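Local coordinates for Ketoacyl_synth_N domain-containing protein (Photorhabdus luminescens subsp. laumondii, PDB 6SMO) that belongs to the beta-ketoacyl synthase family, probably contributes to building carbon chains on acyl carrier protein, and binds a dodecanal carrying five further oxo groups, at residues C[3-8]-C[225-230]; C[10-15]-C[221-226]. All coordinates share one frame; numbering follows the deposited sequence.

Contact 1: residues C[3-8]-C[225-230]; sequences KRVVVT and LVLEER
Arg4 and Arg230 lie alongside each other and point the same way, so that their guanidinium groups stack with planes 5° apart and centres 3.6 Å apart. Arg230 reaches out with CG anti to the backbone N (chi1 -172°) and an extended chain to NE, which places NE over the centre of the Arg4 group. Two like charges are thereby brought close, and the salt bridge from Arg4 NE to Glu243 would be expected to ease the repulsion.

Backbone hydrogen bonds tie the strands in antiparallel register. Val6 and Glu228 form the hydrogen-bonded pair, with Val6 N 3.0 Å from Glu228 O and Glu228 N 3.1 Å from Val6 O. Thr8 N donates to Val226 O, while at the other end Arg230 N reaches Arg4 O at 2.9 Å.

Thr8 OG1 sits between two acceptors, 2.7 Å from Glu228 OE2 and 2.9 Å from Val226 O. The side chains of Glu228 and Thr8 cross at about a right angle, and the carboxylate is itself held twice, OE2 by a salt bridge to Arg236 and OE1 by a hydrogen bond to His232.

Apolar contacts fill the face bearing Val5, Val7 and Leu227: Val5 CG1 meets Leu227 CG at 3.9 Å, and Val7 CG2 meets Leu227 CD1 at 3.8 Å. Helix 161-175 covers Val5 and Leu227, and helix 319-329 covers Val7.

Glu229 is the N-cap of helix 230-235, its carboxylate accepting from Gln231 N and His232 N. The arrangement is an antiparallel strand pair running into a capped helix, within a sheet of the thiolase fold.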
loop_
_atom_site.group_PDB
_atom_site.type_symbol
_atom_site.label_atom_id
_atom_site.label_comp_id
_atom_site.label_asym_id
_atom_site.label_seq_id
_atom_site.Cartn_x
_atom_site.Cartn_y
_atom_site.Cartn_z
ATOM N N LYS C 3 -25.958 0.151 -0.475
ATOM C CA LYS C 3 -26.236 -0.422 0.870
ATOM C C LYS C 3 -25.928 0.639 1.932
ATOM O O LYS C 3 -24.925 1.363 1.771
ATOM C CB LYS C 3 -25.389 -1.675 1.114
ATOM C CG LYS C 3 -25.657 -2.842 0.173
ATOM C CD LYS C 3 -26.849 -3.683 0.574
ATOM C CE LYS C 3 -27.046 -4.887 -0.322
ATOM N NZ LYS C 3 -28.124 -5.772 0.181
ATOM N N ARG C 4 -26.759 0.719 2.973
ATOM C CA ARG C 4 -26.588 1.665 4.108
ATOM C C ARG C 4 -25.479 1.133 5.025
ATOM O O ARG C 4 -25.527 -0.061 5.379
ATOM C CB ARG C 4 -27.916 1.853 4.849
ATOM C CG ARG C 4 -28.999 2.514 4.007
ATOM C CD ARG C 4 -30.351 2.529 4.694
ATOM N NE ARG C 4 -30.417 3.495 5.783
ATOM C CZ ARG C 4 -31.477 3.690 6.567
ATOM N NH1 ARG C 4 -31.427 4.598 7.527
ATOM N NH2 ARG C 4 -32.580 2.980 6.395
ATOM N N VAL C 5 -24.514 1.992 5.371
ATOM C CA VAL C 5 -23.320 1.661 6.208
ATOM C C VAL C 5 -23.487 2.338 7.573
ATOM O O VAL C 5 -23.866 3.527 7.597
ATOM C CB VAL C 5 -22.016 2.104 5.518
ATOM C CG1 VAL C 5 -20.783 1.640 6.281
ATOM C CG2 VAL C 5 -21.952 1.636 4.072
ATOM N N VAL C 6 -23.199 1.610 8.657
ATOM C CA VAL C 6 -23.369 2.081 10.066
ATOM C C VAL C 6 -22.111 1.741 10.873
ATOM O O VAL C 6 -21.478 0.705 10.585
ATOM C CB VAL C 6 -24.633 1.482 10.715
ATOM C CG1 VAL C 6 -25.902 2.098 10.147
ATOM C CG2 VAL C 6 -24.680 -0.035 10.606
ATOM N N VAL C 7 -21.776 2.592 11.849
ATOM C CA VAL C 7 -20.647 2.405 12.811
ATOM C C VAL C 7 -21.193 1.649 14.028
ATOM O O VAL C 7 -22.148 2.157 14.649
ATOM C CB VAL C 7 -20.025 3.754 13.222
ATOM C CG1 VAL C 7 -18.797 3.570 14.103
ATOM C CG2 VAL C 7 -19.687 4.621 12.017
ATOM N N THR C 8 -20.617 0.484 14.347
ATOM C CA THR C 8 -21.060 -0.415 15.451
ATOM C C THR C 8 -20.042 -0.418 16.601
ATOM O O THR C 8 -20.467 -0.675 17.745
ATOM C CB THR C 8 -21.324 -1.833 14.931
ATOM O OG1 THR C 8 -20.214 -2.240 14.131
ATOM C CG2 THR C 8 -22.602 -1.925 14.127
ATOM N N LEU C 225 -12.512 2.353 13.355
ATOM C CA LEU C 225 -13.988 2.189 13.411
ATOM C C LEU C 225 -14.353 0.816 12.837
ATOM O O LEU C 225 -13.657 0.362 11.907
ATOM C CB LEU C 225 -14.656 3.309 12.604
ATOM C CG LEU C 225 -14.401 4.733 13.097
ATOM C CD1 LEU C 225 -13.180 5.339 12.422
ATOM C CD2 LEU C 225 -15.620 5.612 12.860
ATOM N N VAL C 226 -15.399 0.185 13.378
ATOM C CA VAL C 226 -16.018 -1.054 12.823
ATOM C C VAL C 226 -17.240 -0.639 11.996
ATOM O O VAL C 226 -18.349 -0.578 12.562
ATOM C CB VAL C 226 -16.390 -2.062 13.928
ATOM C CG1 VAL C 226 -17.002 -3.334 13.357
ATOM C CG2 VAL C 226 -15.199 -2.402 14.808
ATOM N N LEU C 227 -17.025 -0.332 10.713
ATOM C CA LEU C 227 -18.102 -0.099 9.713
ATOM C C LEU C 227 -18.670 -1.457 9.287
ATOM O O LEU C 227 -17.865 -2.383 9.062
ATOM C CB LEU C 227 -17.534 0.665 8.510
ATOM C CG LEU C 227 -17.705 2.183 8.545
ATOM C CD1 LEU C 227 -17.162 2.774 9.838
ATOM C CD2 LEU C 227 -17.035 2.826 7.340
ATOM N N GLU C 228 -19.997 -1.574 9.198
ATOM C CA GLU C 228 -20.674 -2.787 8.665
ATOM C C GLU C 228 -22.043 -2.422 8.080
ATOM O O GLU C 228 -22.590 -1.360 8.441
ATOM C CB GLU C 228 -20.794 -3.868 9.741
ATOM C CG GLU C 228 -21.507 -3.425 11.005
ATOM C CD GLU C 228 -21.738 -4.552 11.997
ATOM O OE1 GLU C 228 -22.580 -5.427 11.711
ATOM O OE2 GLU C 228 -21.062 -4.564 13.045
ATOM N N GLU C 229 -22.559 -3.294 7.209
ATOM C CA GLU C 229 -23.845 -3.134 6.476
ATOM C C GLU C 229 -24.992 -3.081 7.492
ATOM O O GLU C 229 -24.931 -3.823 8.494
ATOM C CB GLU C 229 -24.002 -4.277 5.470
ATOM C CG GLU C 229 -25.070 -4.033 4.419
ATOM C CD GLU C 229 -26.426 -4.644 4.727
ATOM O OE1 GLU C 229 -27.438 -3.920 4.620
ATOM O OE2 GLU C 229 -26.468 -5.844 5.065
ATOM N N ARG C 230 -25.991 -2.229 7.237
ATOM C CA ARG C 230 -27.067 -1.864 8.201
ATOM C C ARG C 230 -27.898 -3.103 8.557
ATOM O O ARG C 230 -28.156 -3.305 9.760
ATOM C CB ARG C 230 -27.956 -0.759 7.622
ATOM C CG ARG C 230 -28.961 -0.186 8.611
ATOM C CD ARG C 230 -29.623 1.076 8.094
ATOM N NE ARG C 230 -30.686 1.542 8.975
ATOM C CZ ARG C 230 -31.926 1.055 9.010
ATOM N NH1 ARG C 230 -32.807 1.563 9.855
ATOM N NH2 ARG C 230 -32.287 0.065 8.210
#

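Contact 2: residues C[10-15]-C[221-226]; sequences VGAIHP and GAAFLV
Ala12 and Ala223 stand opposite each other as a non-hydrogen-bonded antiparallel pair, their CB atoms 4.0 Å apart. At this pair both side chains are single methyl groups, and the CA atoms lie 4.0 Å apart. At the next non-hydrogen-bonded pair, two residues away, Val10 turns CG1 anti to its carbonyl carbon (chi1 -70°), and this methyl meets Leu225 CG at 4.0 Å.

Between these pairs, Gly11 and Phe224 are joined by two backbone hydrogen bonds. Gly11 N donates to Phe224 O at 3.0 Å, and Phe224 N to Gly11 O at 2.8 Å. Ile13 N continues the ladder to Ala222 O at 2.9 Å, whereas the return bond from Ala222 N to Ile13 O is long and weak. CA-H...O contacts, such as that from Ala223 CA to Gly11 O, lie between the conventional bonds.

The ladder fades at Gly221, whose backbone angles (phi 141°, psi -152°) call for glycine; a side chain here would also run into Ile13 O. On the partner segment the strand ends at Ile13, and the following His14 is held through NE2 by Leu310 O.

The other edge of strand 218-229 is bonded to strand 180-187, Ala223 to Ala185 and Gly221 to Glu187. Ile13 and Phe224 project from one face against helix 68-84, while Ala223 and Leu225 project from the other against helix 319-329, leaving the strand pair enclosed between helices.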
loop_
_atom_site.group_PDB
_atom_site.type_symbol
_atom_site.label_atom_id
_atom_site.label_comp_id
_atom_site.label_asym_id
_atom_site.label_seq_id
_atom_site.Cartn_x
_atom_site.Cartn_y
_atom_site.Cartn_z
ATOM N N VAL C 10 -15.939 1.455 17.963
ATOM C CA VAL C 10 -14.816 2.425 17.795
ATOM C C VAL C 10 -13.750 2.149 18.862
ATOM O O VAL C 10 -14.122 1.807 20.001
ATOM C CB VAL C 10 -15.304 3.886 17.857
ATOM C CG1 VAL C 10 -16.132 4.256 16.637
ATOM C CG2 VAL C 10 -16.073 4.186 19.137
ATOM N N GLY C 11 -12.477 2.290 18.484
ATOM C CA GLY C 11 -11.309 2.180 19.376
ATOM C C GLY C 11 -10.208 3.129 18.939
ATOM O O GLY C 11 -10.007 3.274 17.717
ATOM N N ALA C 12 -9.583 3.828 19.888
ATOM C CA ALA C 12 -8.480 4.775 19.615
ATOM C C ALA C 12 -7.552 4.842 20.825
ATOM O O ALA C 12 -8.011 4.549 21.902
ATOM C CB ALA C 12 -9.062 6.129 19.367
ATOM N N ILE C 13 -6.288 5.200 20.628
ATOM C CA ILE C 13 -5.326 5.413 21.751
ATOM C C ILE C 13 -4.621 6.740 21.478
ATOM O O ILE C 13 -4.350 7.019 20.342
ATOM C CB ILE C 13 -4.346 4.243 21.924
ATOM C CG1 ILE C 13 -3.515 3.988 20.670
ATOM C CG2 ILE C 13 -5.071 2.992 22.355
ATOM C CD1 ILE C 13 -2.385 3.034 20.898
ATOM N N HIS C 14 -4.347 7.534 22.502
ATOM C CA HIS C 14 -3.750 8.870 22.262
ATOM C C HIS C 14 -3.005 9.325 23.516
ATOM O O HIS C 14 -3.222 8.731 24.549
ATOM C CB HIS C 14 -4.900 9.802 21.890
ATOM C CG HIS C 14 -4.527 11.164 21.428
ATOM N ND1 HIS C 14 -4.769 12.274 22.173
ATOM C CD2 HIS C 14 -3.978 11.606 20.293
ATOM C CE1 HIS C 14 -4.362 13.334 21.536
ATOM N NE2 HIS C 14 -3.887 12.952 20.389
ATOM N N PRO C 15 -2.133 10.346 23.461
ATOM C CA PRO C 15 -1.462 10.861 24.639
ATOM C C PRO C 15 -2.486 11.297 25.690
ATOM O O PRO C 15 -2.191 11.238 26.830
ATOM C CB PRO C 15 -0.802 12.112 24.071
ATOM C CG PRO C 15 -0.401 11.698 22.712
ATOM C CD PRO C 15 -1.614 10.943 22.242
ATOM N N GLY C 221 -0.211 7.752 17.684
ATOM C CA GLY C 221 -1.270 6.847 18.169
ATOM C C GLY C 221 -2.022 6.199 17.022
ATOM O O GLY C 221 -1.428 6.042 15.937
ATOM N N ALA C 222 -3.288 5.839 17.252
ATOM C CA ALA C 222 -4.154 5.133 16.281
ATOM C C ALA C 222 -5.631 5.367 16.615
ATOM O O ALA C 222 -5.946 5.659 17.786
ATOM C CB ALA C 222 -3.819 3.662 16.275
ATOM N N ALA C 223 -6.492 5.241 15.602
ATOM C CA ALA C 223 -7.964 5.362 15.690
ATOM C C ALA C 223 -8.592 4.471 14.614
ATOM O O ALA C 223 -8.175 4.586 13.445
ATOM C CB ALA C 223 -8.370 6.806 15.527
ATOM N N PHE C 224 -9.533 3.605 15.001
ATOM C CA PHE C 224 -10.214 2.634 14.103
ATOM C C PHE C 224 -11.717 2.610 14.399
ATOM O O PHE C 224 -12.119 2.828 15.561
ATOM C CB PHE C 224 -9.593 1.243 14.243
ATOM C CG PHE C 224 -8.405 0.999 13.346
ATOM C CD1 PHE C 224 -7.130 1.384 13.731
ATOM C CD2 PHE C 224 -8.565 0.391 12.110
ATOM C CE1 PHE C 224 -6.042 1.163 12.903
ATOM C CE2 PHE C 224 -7.474 0.170 11.282
ATOM C CZ PHE C 224 -6.215 0.557 11.679
ATOM N N LEU C 225 -12.512 2.353 13.355
ATOM C CA LEU C 225 -13.988 2.189 13.411
ATOM C C LEU C 225 -14.353 0.816 12.837
ATOM O O LEU C 225 -13.657 0.362 11.907
ATOM C CB LEU C 225 -14.656 3.309 12.604
ATOM C CG LEU C 225 -14.401 4.733 13.097
ATOM C CD1 LEU C 225 -13.180 5.339 12.422
ATOM C CD2 LEU C 225 -15.620 5.612 12.860
ATOM N N VAL C 226 -15.399 0.185 13.378
ATOM C CA VAL C 226 -16.018 -1.054 12.823
ATOM C C VAL C 226 -17.240 -0.639 11.996
ATOM O O VAL C 226 -18.349 -0.578 12.562
ATOM C CB VAL C 226 -16.390 -2.062 13.928
ATOM C CG1 VAL C 226 -17.002 -3.334 13.357
ATOM C CG2 VAL C 226 -15.199 -2.402 14.808
#

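Contacts 1 and 2 are successive parts of one antiparallel pairing between strands 5-13 and 218-229, their centres about 17 Å apart. Strand 5-13 enters at contact 1 and leaves through contact 2; strand 218-229 runs the other way, with Leu225 and Val226 common to both. The register slips by one residue between them: Thr8 and Gly9 both bond to Val226, as in a classic beta bulge. Contact 2 lies nearer the centre of the chain, and contact 1 reaches toward the surface. The pairing joins sequence ends of the ketoacyl synthase N-terminal family region, with strands 180-187 and 242-251 flanking it.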